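PDB 7LAO: aminoglycoside N(3)-acetyltransferase III from Serratia marcescens, which acetylates the 3-amino group of 2-deoxystreptamine antibiotics such as gentamicin, kanamycin and tobramycin with acetyl-CoA, making the host bacterium resistant to them. Local coordinates for residues A[58-63]-A[120-125]; A[150-155]-A[252-257]. All coordinates share one frame; numbering follows the deposited sequence.

Contact 1 of 2, residues A[58-63]-A[120-125]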
# COMPACT_ATOMS: atom_id res chain seq x y z
N MET A 58 -1.75 -1.31 8.77
CA MET A 58 -1.79 -1.95 7.47
C MET A 58 -0.63 -1.49 6.62
O MET A 58 -0.15 -0.35 6.73
CB MET A 58 -3.10 -1.61 6.77
CG MET A 58 -3.32 -2.31 5.44
SD MET A 58 -5.03 -1.94 4.84
CE MET A 58 -4.96 -2.59 3.17
N GLY A 59 -0.19 -2.37 5.73
CA GLY A 59 0.95 -2.03 4.90
C GLY A 59 0.85 -2.73 3.57
O GLY A 59 0.21 -3.79 3.45
N TYR A 60 1.53 -2.16 2.58
CA TYR A 60 1.52 -2.70 1.22
C TYR A 60 2.77 -3.55 1.04
O TYR A 60 3.86 -3.04 0.77
CB TYR A 60 1.45 -1.56 0.22
CG TYR A 60 1.27 -1.88 -1.23
CD1 TYR A 60 0.88 -3.15 -1.69
CD2 TYR A 60 1.52 -0.89 -2.17
CE1 TYR A 60 0.74 -3.40 -3.05
CE2 TYR A 60 1.39 -1.12 -3.52
CZ TYR A 60 0.98 -2.37 -3.97
OH TYR A 60 0.86 -2.58 -5.32
N ALA A 61 2.62 -4.87 1.21
CA ALA A 61 3.80 -5.74 1.31
C ALA A 61 4.27 -6.23 -0.05
O ALA A 61 5.47 -6.27 -0.33
CB ALA A 61 3.50 -6.95 2.21
N SER A 62 3.34 -6.66 -0.90
CA SER A 62 3.69 -7.16 -2.24
C SER A 62 4.66 -8.34 -2.05
O SER A 62 4.55 -9.08 -1.06
CB SER A 62 4.21 -6.03 -3.11
OG SER A 62 4.69 -6.53 -4.36
N TRP A 63 5.62 -8.53 -2.94
CA TRP A 63 6.44 -9.74 -2.91
C TRP A 63 7.77 -9.45 -3.59
O TRP A 63 7.79 -8.89 -4.69
CB TRP A 63 5.68 -10.87 -3.63
CG TRP A 63 6.31 -12.26 -3.61
CD1 TRP A 63 7.24 -12.74 -2.75
CD2 TRP A 63 6.02 -13.32 -4.53
NE1 TRP A 63 7.56 -14.06 -3.06
CE2 TRP A 63 6.81 -14.44 -4.15
CE3 TRP A 63 5.16 -13.45 -5.63
CZ2 TRP A 63 6.78 -15.64 -4.84
CZ3 TRP A 63 5.12 -14.66 -6.30
CH2 TRP A 63 5.93 -15.74 -5.91
N ALA A 120 0.05 -7.89 -5.21
CA ALA A 120 -0.52 -6.75 -4.50
C ALA A 120 -0.66 -7.03 -3.01
O ALA A 120 -1.38 -6.31 -2.32
CB ALA A 120 -1.86 -6.37 -5.11
N SER A 121 0.02 -8.05 -2.51
CA SER A 121 -0.18 -8.52 -1.15
C SER A 121 -0.16 -7.41 -0.10
O SER A 121 0.70 -6.51 -0.12
CB SER A 121 0.91 -9.55 -0.85
OG SER A 121 0.79 -10.03 0.46
N MET A 122 -1.09 -7.50 0.84
CA MET A 122 -1.21 -6.52 1.91
C MET A 122 -1.01 -7.22 3.25
O MET A 122 -1.35 -8.38 3.39
CB MET A 122 -2.60 -5.87 1.92
CG MET A 122 -2.97 -5.24 0.62
SD MET A 122 -2.28 -3.56 0.47
CE MET A 122 -2.80 -3.25 -1.21
N VAL A 123 -0.45 -6.50 4.23
CA VAL A 123 -0.29 -7.02 5.58
C VAL A 123 -1.17 -6.14 6.45
O VAL A 123 -1.25 -4.92 6.23
CB VAL A 123 1.19 -7.02 6.05
CG1 VAL A 123 1.84 -5.58 5.92
CG2 VAL A 123 1.29 -7.46 7.48
N ALA A 124 -1.86 -6.75 7.42
CA ALA A 124 -2.67 -6.01 8.40
C ALA A 124 -2.61 -6.69 9.77
O ALA A 124 -2.48 -7.92 9.87
CB ALA A 124 -4.13 -5.88 7.99
N VAL A 125 -2.76 -5.88 10.82
CA VAL A 125 -2.56 -6.34 12.20
C VAL A 125 -3.50 -5.58 13.10
O VAL A 125 -3.37 -4.34 13.21
CB VAL A 125 -1.13 -6.08 12.71
CG1 VAL A 125 -0.86 -7.00 13.87
CG2 VAL A 125 -0.10 -6.14 11.62
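Ser121 O takes two backbone N-H groups from consecutive residues, Ser62 and Ala61. Ser62 N lies 2.8 Å from Ser121 O in a nearly straight bond (176° at hydrogen), whereas Ala61 N, 2.9 Å from Ser121 O, makes a bent, weak one. The two donors follow the end of strand 56-60 and the acceptor just precedes strand 122-125; within the strands the pairing is regular: Gly59 N reaches Val123 O at 2.8 Å, and Val123 N returns to Gly59 O. Gly59 and Val123 thus form the hydrogen-bonded pair of an antiparallel bridge within the central mixed sheet, with Met58-Ala124 and Tyr60-Met122 as non-hydrogen-bonded pairs on either side. Val123 CG1 sits 3.5 Å from Gly59 O and beside Gly59 CA; helix 102-108 also touches Val123 on this face.

The opposite face carries Met58, Tyr60 and Met122. A bend at chi2 (-83°) swings Met122 SD toward the tyrosine, 4.8 Å from the Tyr60 ring centroid and 51° off its normal, an oblique Met-aromatic contact; Met122 CE approaches Tyr60 CD1 at 3.7 Å. Met58, extended beyond CG, brings CE to 3.9 Å from Met122 SD. The tyrosine edge faces Ala120 O and Ser121 O, while Phe99 stacks on the ring and Tyr60 OH makes a weak hydrogen bond to a bound HEPES molecule, probably from the crystallisation liquor.

Contact 2 of 2, residues A[150-155]-A[252-257]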
# COMPACT_ATOMS: atom_id res chain seq x y z
N ARG A 150 -11.89 -1.82 1.31
CA ARG A 150 -12.37 -1.97 2.67
C ARG A 150 -11.62 -1.05 3.62
O ARG A 150 -12.19 -0.62 4.63
CB ARG A 150 -12.28 -3.46 3.09
CG ARG A 150 -13.22 -4.32 2.15
CD ARG A 150 -13.27 -5.81 2.51
NE ARG A 150 -11.95 -6.44 2.32
CZ ARG A 150 -11.48 -6.94 1.17
NH1 ARG A 150 -12.18 -6.90 0.06
NH2 ARG A 150 -10.31 -7.49 1.15
N PHE A 151 -10.36 -0.78 3.34
CA PHE A 151 -9.59 0.20 4.12
C PHE A 151 -10.28 1.56 4.08
O PHE A 151 -10.48 2.20 5.12
CB PHE A 151 -8.17 0.27 3.57
CG PHE A 151 -7.35 1.46 4.08
CD1 PHE A 151 -6.80 1.49 5.38
CD2 PHE A 151 -7.10 2.51 3.24
CE1 PHE A 151 -6.02 2.62 5.81
CE2 PHE A 151 -6.31 3.64 3.64
CZ PHE A 151 -5.81 3.69 4.91
N VAL A 152 -10.73 1.97 2.88
CA VAL A 152 -11.48 3.24 2.74
C VAL A 152 -12.82 3.15 3.45
O VAL A 152 -13.18 4.05 4.22
CB VAL A 152 -11.69 3.60 1.26
CG1 VAL A 152 -12.58 4.85 1.09
CG2 VAL A 152 -10.34 3.76 0.62
N GLY A 153 -13.58 2.03 3.24
CA GLY A 153 -14.89 1.90 3.88
C GLY A 153 -14.85 1.88 5.40
O GLY A 153 -15.82 2.27 6.06
N HIS A 154 -13.74 1.45 5.99
CA HIS A 154 -13.60 1.43 7.44
C HIS A 154 -12.95 2.71 7.98
O HIS A 154 -12.56 2.76 9.14
CB HIS A 154 -12.79 0.18 7.88
CG HIS A 154 -13.63 -1.07 7.83
ND1 HIS A 154 -14.46 -1.42 8.86
CD2 HIS A 154 -13.80 -2.00 6.86
CE1 HIS A 154 -15.12 -2.53 8.54
NE2 HIS A 154 -14.76 -2.89 7.31
N GLY A 155 -12.86 3.74 7.18
CA GLY A 155 -12.39 5.02 7.68
C GLY A 155 -10.88 5.06 7.92
O GLY A 155 -10.44 5.64 8.91
N GLU A 252 -6.77 11.57 5.69
CA GLU A 252 -8.01 10.81 5.85
C GLU A 252 -8.33 10.12 4.54
O GLU A 252 -8.48 10.79 3.50
CB GLU A 252 -9.15 11.75 6.25
CG GLU A 252 -10.37 11.07 6.71
CD GLU A 252 -11.64 11.75 6.23
OE1 GLU A 252 -12.42 11.10 5.48
OE2 GLU A 252 -11.86 12.93 6.60
N ALA A 253 -8.47 8.78 4.57
CA ALA A 253 -8.50 8.05 3.30
C ALA A 253 -9.80 8.32 2.51
O ALA A 253 -9.75 8.44 1.30
CB ALA A 253 -8.37 6.52 3.48
N GLN A 254 -10.94 8.37 3.18
CA GLN A 254 -12.18 8.62 2.44
C GLN A 254 -12.12 9.97 1.72
O GLN A 254 -12.61 10.12 0.59
CB GLN A 254 -13.38 8.55 3.39
CG GLN A 254 -13.66 7.09 3.87
CD GLN A 254 -14.83 6.87 4.89
OE1 GLN A 254 -15.23 7.75 5.65
NE2 GLN A 254 -15.33 5.64 4.92
N ASP A 255 -11.53 10.95 2.37
CA ASP A 255 -11.53 12.32 1.84
C ASP A 255 -10.58 12.46 0.67
O ASP A 255 -10.95 13.04 -0.37
CB ASP A 255 -11.19 13.29 2.95
CG ASP A 255 -11.69 14.71 2.63
OD1 ASP A 255 -10.87 15.61 2.52
OD2 ASP A 255 -12.88 14.90 2.42
N ILE A 256 -9.40 11.85 0.74
CA ILE A 256 -8.47 12.01 -0.37
C ILE A 256 -8.90 11.18 -1.56
O ILE A 256 -8.64 11.55 -2.72
CB ILE A 256 -7.03 11.68 0.06
CG1 ILE A 256 -6.07 12.36 -0.91
CG2 ILE A 256 -6.82 10.09 0.20
CD1 ILE A 256 -4.64 12.34 -0.42
N VAL A 257 -9.59 10.05 -1.32
CA VAL A 257 -10.13 9.28 -2.42
C VAL A 257 -11.27 10.07 -3.08
O VAL A 257 -11.37 10.13 -4.30
CB VAL A 257 -10.58 7.90 -1.91
CG1 VAL A 257 -11.58 7.23 -2.88
CG2 VAL A 257 -9.35 7.03 -1.72
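Val152 and Gln254 meet where the C-terminal end of helix 147-153 packs beside the first turn of helix 253-268. The earlier helix ends in a Schellman motif: Gly155, with positive phi (75°), is its C-prime residue, Gly155 N bonds to Val152 O, and Gly156 N reaches back to Phe151 O. The second helix starts after Glu252 at the N-cap position.

Gln254 reaches across from the second helix to this helix end. From its CB the chain turns to Gln254 CG, which lies anti to the carbonyl carbon (chi1 -70°) and packs 3.7 Å from Val152 CG1; the same Gln254 CG is 3.1 Å from Val152 O. The next torsion is extended and carries Gln254 CD onward, 3.3 Å from Val152 O and near Gly155 CA. At the tip, Gln254 NE2 donates to Val152 O over 2.8 Å, but the angle at hydrogen is just 130°, which marks the bond as weak. Val152 O therefore receives both the backbone N-H that closes the helix and this side-chain amide.

Apolar contacts lie alongside the polar one. Ala253 CB points toward the first helix and approaches Phe151 CE2 obliquely at 3.5 Å, with CZ somewhat farther. Val152 divides its branches: CG1 goes to the glutamine, whereas CG2 meets Val257 CG2 at 4.1 Å, one turn beyond Ala253, the two valines crossing obliquely. Helix 170-177 also borders this packing through Val170, which touches both Phe151 and Val152, and Tyr173, which touches Val152. Ala253 is hydrogen-bonded through its backbone to Gly156, the residue whose N-H closes the Schellman motif on Phe151 O, and Val152 CG2 comes within 4.4 Å of Ala253 CB.

The centres of the two contacts are about 17 Å apart, and along the chain contact 1 closes before contact 2 opens. Contact 1 joins neighbouring strands 56-60 and 122-125 of the seven-stranded mixed sheet; contact 2 joins two helices, the second of which directly follows strand 246-252 of that sheet. Helix 147-153 links them: Met58 SD lies 3.9 Å from Phe151 CD1, and Pro147 of the same helix touches Met58 and Met122. Phe151 also packs on Leu23 and Met25 of strand 23-28, beside strand 56-60. Through Phe151 the helix thus touches strands 23-28 and 56-60 as well as Ala253 of helix 253-268, so residues far apart in sequence meet on it.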